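Local coordinates for pili retraction protein PilT (PDB 5FL3) that binds ADP in a P-loop nucleotide pocket and, as a GSP E family member, probably hydrolyses ATP to drive pilus retraction, at residues A[118-124]-A[289-295]. Residue numbers count along the deposited sequence, not the author numbering.
Sequences LGLPREV and LALEILI. With ADP (adenosine-5'-diphosphate), chain B.
A turn between two helices can lie along an edge strand by packing on alternate strand residues; 118-124 of PilT against segment 289-295 of strand 287-295 is a worked example. The first segment closes one helix with a Schellman motif, Gly119 taking positive phi (68°), runs extended through Leu120 and Pro121, the N-cap residue, and re-enters a helix at Arg122. It diverges from the strand: CA-CA distances are 6.0 Å (Gly119-Leu289), 7.9 Å (Leu120-Leu291) and 8.9 Å (Val124-Ile293).

No direct hydrogen bond joins the segments; one water donates to Gly119 O (3.0 Å) and Leu289 O (2.9 Å). ADP N6 donates to Leu118 O at 2.6 Å, and Leu289 CD2 lies 3.9 Å from N6.

Leu289, Leu291, Ile293 and Ile295 point toward the turn, Ala290 away. The tp rotamers of Leu289 and Leu291 bring their CD2 atoms 3.9 and 4.1 Å, respectively, from Leu120 CD2. Pro121 CD meets Leu291 CD2 (3.6 Å); Pro121 CG lies 3.7 Å from Ile293 CD1. Val124 CG1 reaches Ile293 CD1 (4.1 Å) and Ile295 CD1 (4.3 Å).

Leu118 and Leu120 also touch helix 146-160, whose first turn carries Lys146 and Ser147 of the ADP site, while strand 287-295 edges the mixed sheet, antiparallel to 270-280.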
ATOM      1  N   LEU A 118      12.333   4.687  -2.532  1.00 39.15           N
ATOM      2  CA  LEU A 118      11.471   4.015  -1.561  1.00 38.91           C
ATOM      3  C   LEU A 118      12.248   3.178  -0.563  1.00 40.93           C
ATOM      4  O   LEU A 118      11.673   2.666   0.396  1.00 40.24           O
ATOM      5  CB  LEU A 118      10.444   3.127  -2.280  1.00 35.44           C
ATOM      6  CG  LEU A 118       9.487   3.922  -3.166  1.00 37.32           C
ATOM      7  CD1 LEU A 118       8.423   3.028  -3.790  1.00 32.79           C
ATOM      8  CD2 LEU A 118       8.875   5.065  -2.363  1.00 35.61           C
ATOM      9  N   GLY A 119      13.551   3.030  -0.790  1.00 40.74           N
ATOM     10  CA  GLY A 119      14.357   2.130   0.007  1.00 34.93           C
ATOM     11  C   GLY A 119      14.027   0.665  -0.209  1.00 41.45           C
ATOM     12  O   GLY A 119      14.118  -0.131   0.726  1.00 43.51           O
ATOM     13  N   LEU A 120      13.627   0.316  -1.435  1.00 45.51           N
ATOM     14  CA  LEU A 120      13.310  -1.065  -1.824  1.00 42.19           C
ATOM     15  C   LEU A 120      14.458  -1.626  -2.656  1.00 44.24           C
ATOM     16  O   LEU A 120      14.828  -1.030  -3.673  1.00 46.02           O
ATOM     17  CB  LEU A 120      12.016  -1.129  -2.646  1.00 43.02           C
ATOM     18  CG  LEU A 120      10.629  -0.686  -2.176  1.00 40.05           C
ATOM     19  CD1 LEU A 120       9.788  -0.323  -3.389  1.00 33.99           C
ATOM     20  CD2 LEU A 120       9.955  -1.814  -1.442  1.00 38.21           C
ATOM     21  N   PRO A 121      15.020  -2.771  -2.244  1.00 44.32           N
ATOM     22  CA  PRO A 121      16.206  -3.325  -2.932  1.00 39.53           C
ATOM     23  C   PRO A 121      15.933  -3.690  -4.394  1.00 47.82           C
ATOM     24  O   PRO A 121      15.138  -4.592  -4.693  1.00 46.23           O
ATOM     25  CB  PRO A 121      16.555  -4.570  -2.109  1.00 38.18           C
ATOM     26  CG  PRO A 121      15.313  -4.865  -1.275  1.00 47.88           C
ATOM     27  CD  PRO A 121      14.644  -3.537  -1.044  1.00 42.95           C
ATOM     28  N   ARG A 122      16.623  -2.989  -5.292  1.00 47.89           N
ATOM     29  CA  ARG A 122      16.315  -3.023  -6.708  1.00 44.01           C
ATOM     30  C   ARG A 122      16.356  -4.421  -7.285  1.00 47.29           C
ATOM     31  O   ARG A 122      15.470  -4.808  -8.058  1.00 48.15           O
ATOM     32  CB  ARG A 122      17.267  -2.122  -7.492  1.00 40.81           C
ATOM     33  CG  ARG A 122      17.080  -2.268  -9.003  1.00 49.08           C
ATOM     34  CD  ARG A 122      17.537  -1.049  -9.788  1.00 46.01           C
ATOM     35  NE  ARG A 122      16.695   0.124  -9.558  1.00 49.18           N
ATOM     36  CZ  ARG A 122      15.586   0.390 -10.248  1.00 50.61           C
ATOM     37  NH1 ARG A 122      15.178  -0.444 -11.200  1.00 41.72           N
ATOM     38  NH2 ARG A 122      14.879   1.481  -9.978  1.00 45.01           N
ATOM     39  N   GLU A 123      17.376  -5.174  -6.896  1.00 50.27           N
ATOM     40  CA  GLU A 123      17.616  -6.494  -7.460  1.00 47.14           C
ATOM     41  C   GLU A 123      16.490  -7.444  -7.101  1.00 46.63           C
ATOM     42  O   GLU A 123      15.984  -8.171  -7.952  1.00 48.98           O
ATOM     43  CB  GLU A 123      18.955  -7.042  -6.977  1.00 54.45           C
ATOM     44  CG  GLU A 123      19.543  -8.108  -7.881  1.00 63.59           C
ATOM     45  CD  GLU A 123      20.765  -8.762  -7.274  1.00 78.25           C
ATOM     46  OE1 GLU A 123      21.342  -8.172  -6.328  1.00 82.37           O
ATOM     47  OE2 GLU A 123      21.134  -9.871  -7.730  1.00 78.33           O
ATOM     48  N   VAL A 124      16.080  -7.418  -5.842  1.00 47.24           N
ATOM     49  CA  VAL A 124      14.929  -8.190  -5.393  1.00 41.94           C
ATOM     50  C   VAL A 124      13.650  -7.818  -6.149  1.00 45.53           C
ATOM     51  O   VAL A 124      12.890  -8.691  -6.576  1.00 44.35           O
ATOM     52  CB  VAL A 124      14.690  -7.988  -3.894  1.00 42.71           C
ATOM     53  CG1 VAL A 124      13.380  -8.622  -3.471  1.00 40.67           C
ATOM     54  CG2 VAL A 124      15.859  -8.555  -3.103  1.00 45.11           C
ATOM     55  N   LEU A 289      11.975   3.193   5.268  1.00 38.47           N
ATOM     56  CA  LEU A 289      11.296   1.912   5.212  1.00 35.40           C
ATOM     57  C   LEU A 289      12.081   0.810   5.921  1.00 39.13           C
ATOM     58  O   LEU A 289      13.254   0.560   5.630  1.00 41.64           O
ATOM     59  CB  LEU A 289      11.021   1.520   3.754  1.00 35.24           C
ATOM     60  CG  LEU A 289      10.319   0.179   3.478  1.00 34.37           C
ATOM     61  CD1 LEU A 289       8.959   0.098   4.146  1.00 34.14           C
ATOM     62  CD2 LEU A 289      10.167  -0.050   1.980  1.00 37.52           C
ATOM     63  N   ALA A 290      11.414   0.168   6.868  1.00 35.73           N
ATOM     64  CA  ALA A 290      11.883  -1.069   7.457  1.00 38.51           C
ATOM     65  C   ALA A 290      11.201  -2.183   6.692  1.00 42.12           C
ATOM     66  O   ALA A 290       9.975  -2.192   6.591  1.00 40.85           O
ATOM     67  CB  ALA A 290      11.548  -1.136   8.931  1.00 37.47           C
ATOM     68  N   LEU A 291      11.985  -3.122   6.170  1.00 41.42           N
ATOM     69  CA  LEU A 291      11.473  -4.085   5.205  1.00 42.44           C
ATOM     70  C   LEU A 291      11.983  -5.494   5.478  1.00 44.75           C
ATOM     71  O   LEU A 291      13.198  -5.715   5.635  1.00 42.00           O
ATOM     72  CB  LEU A 291      11.849  -3.638   3.793  1.00 38.90           C
ATOM     73  CG  LEU A 291      11.522  -4.608   2.675  1.00 41.73           C
ATOM     74  CD1 LEU A 291      10.017  -4.856   2.618  1.00 42.01           C
ATOM     75  CD2 LEU A 291      12.022  -4.072   1.353  1.00 41.69           C
ATOM     76  N   GLU A 292      11.038  -6.429   5.588  1.00 41.17           N
ATOM     77  CA  GLU A 292      11.344  -7.854   5.713  1.00 43.29           C
ATOM     78  C   GLU A 292      10.958  -8.571   4.417  1.00 42.03           C
ATOM     79  O   GLU A 292       9.847  -8.379   3.917  1.00 36.51           O
ATOM     80  CB  GLU A 292      10.614  -8.463   6.897  1.00 37.09           C
ATOM     81  CG  GLU A 292      10.754  -9.950   7.026  1.00 39.15           C
ATOM     82  CD  GLU A 292      10.142 -10.437   8.322  1.00 46.21           C
ATOM     83  OE1 GLU A 292      10.540  -9.904   9.375  1.00 51.84           O
ATOM     84  OE2 GLU A 292       9.268 -11.335   8.305  1.00 48.10           O
ATOM     85  N   ILE A 293      11.870  -9.393   3.890  1.00 39.74           N
ATOM     86  CA  ILE A 293      11.659 -10.109   2.628  1.00 38.18           C
ATOM     87  C   ILE A 293      11.688 -11.620   2.794  1.00 43.82           C
ATOM     88  O   ILE A 293      12.715 -12.189   3.160  1.00 43.60           O
ATOM     89  CB  ILE A 293      12.719  -9.717   1.587  1.00 40.17           C
ATOM     90  CG1 ILE A 293      12.777  -8.193   1.455  1.00 41.69           C
ATOM     91  CG2 ILE A 293      12.454 -10.356   0.245  1.00 40.25           C
ATOM     92  CD1 ILE A 293      13.858  -7.695   0.539  1.00 43.93           C
ATOM     93  N   LEU A 294      10.550 -12.265   2.526  1.00 42.99           N
ATOM     94  CA  LEU A 294      10.511 -13.715   2.365  1.00 39.25           C
ATOM     95  C   LEU A 294      10.409 -14.065   0.893  1.00 39.89           C
ATOM     96  O   LEU A 294       9.444 -13.701   0.235  1.00 45.90           O
ATOM     97  CB  LEU A 294       9.341 -14.326   3.132  1.00 41.08           C
ATOM     98  CG  LEU A 294       9.105 -15.815   2.873  1.00 41.60           C
ATOM     99  CD1 LEU A 294      10.386 -16.579   3.110  1.00 49.39           C
ATOM    100  CD2 LEU A 294       8.011 -16.374   3.753  1.00 41.48           C
ATOM    101  N   ILE A 295      11.411 -14.745   0.357  1.00 41.93           N
ATOM    102  CA  ILE A 295      11.336 -15.198  -1.023  1.00 40.76           C
ATOM    103  C   ILE A 295      11.036 -16.683  -1.036  1.00 45.40           C
ATOM    104  O   ILE A 295      11.689 -17.463  -0.346  1.00 48.21           O
ATOM    105  CB  ILE A 295      12.621 -14.920  -1.795  1.00 43.15           C
ATOM    106  CG1 ILE A 295      12.886 -13.416  -1.860  1.00 42.74           C
ATOM    107  CG2 ILE A 295      12.518 -15.476  -3.199  1.00 41.71           C
ATOM    108  CD1 ILE A 295      11.983 -12.681  -2.788  1.00 37.64           C
TER
HETATM  109  PB  ADP B 400      -0.365   2.126   2.713  1.00 39.08           P
HETATM  110  O1B ADP B 400      -1.483   2.831   3.469  1.00 38.31           O
HETATM  111  O2B ADP B 400       0.330   1.044   3.511  1.00 34.65           O
HETATM  112  O3B ADP B 400      -0.732   1.689   1.313  1.00 40.33           O
HETATM  113  PA  ADP B 400       0.916   4.365   1.360  1.00 50.23           P
HETATM  114  O1A ADP B 400      -0.440   5.031   1.204  1.00 53.17           O
HETATM  115  O2A ADP B 400       1.695   3.874   0.144  1.00 43.03           O
HETATM  116  O3A ADP B 400       0.797   3.226   2.511  1.00 41.75           O
HETATM  117  O5' ADP B 400       1.908   5.376   2.129  1.00 49.81           O
HETATM  118  C5' ADP B 400       1.467   6.324   3.103  1.00 47.18           C
HETATM  119  C4' ADP B 400       2.447   7.499   3.052  1.00 49.29           C
HETATM  120  O4' ADP B 400       3.789   7.026   3.205  1.00 46.94           O
HETATM  121  C3' ADP B 400       2.380   8.257   1.732  1.00 44.60           C
HETATM  122  O3' ADP B 400       2.238   9.637   2.067  1.00 41.36           O
HETATM  123  C2' ADP B 400       3.703   7.972   1.027  1.00 48.54           C
HETATM  124  O2' ADP B 400       4.261   9.127   0.393  1.00 49.78           O
HETATM  125  C1' ADP B 400       4.630   7.498   2.139  1.00 50.50           C
HETATM  126  N9  ADP B 400       5.553   6.409   1.697  1.00 50.09           N
HETATM  127  C8  ADP B 400       5.209   5.339   0.945  1.00 45.28           C
HETATM  128  N7  ADP B 400       6.268   4.516   0.718  1.00 43.24           N
HETATM  129  C5  ADP B 400       7.335   5.069   1.336  1.00 44.52           C
HETATM  130  C6  ADP B 400       8.768   4.723   1.498  1.00 43.83           C
HETATM  131  N6  ADP B 400       9.256   3.594   0.939  1.00 33.90           N
HETATM  132  N1  ADP B 400       9.551   5.574   2.232  1.00 47.39           N
HETATM  133  C2  ADP B 400       9.059   6.697   2.797  1.00 41.63           C
HETATM  134  N3  ADP B 400       7.766   7.070   2.692  1.00 47.72           N
HETATM  135  C4  ADP B 400       6.868   6.317   1.985  1.00 51.38           C
HETATM  136  O   HOH W   1      14.762   1.235   3.302  1.00 44.53           O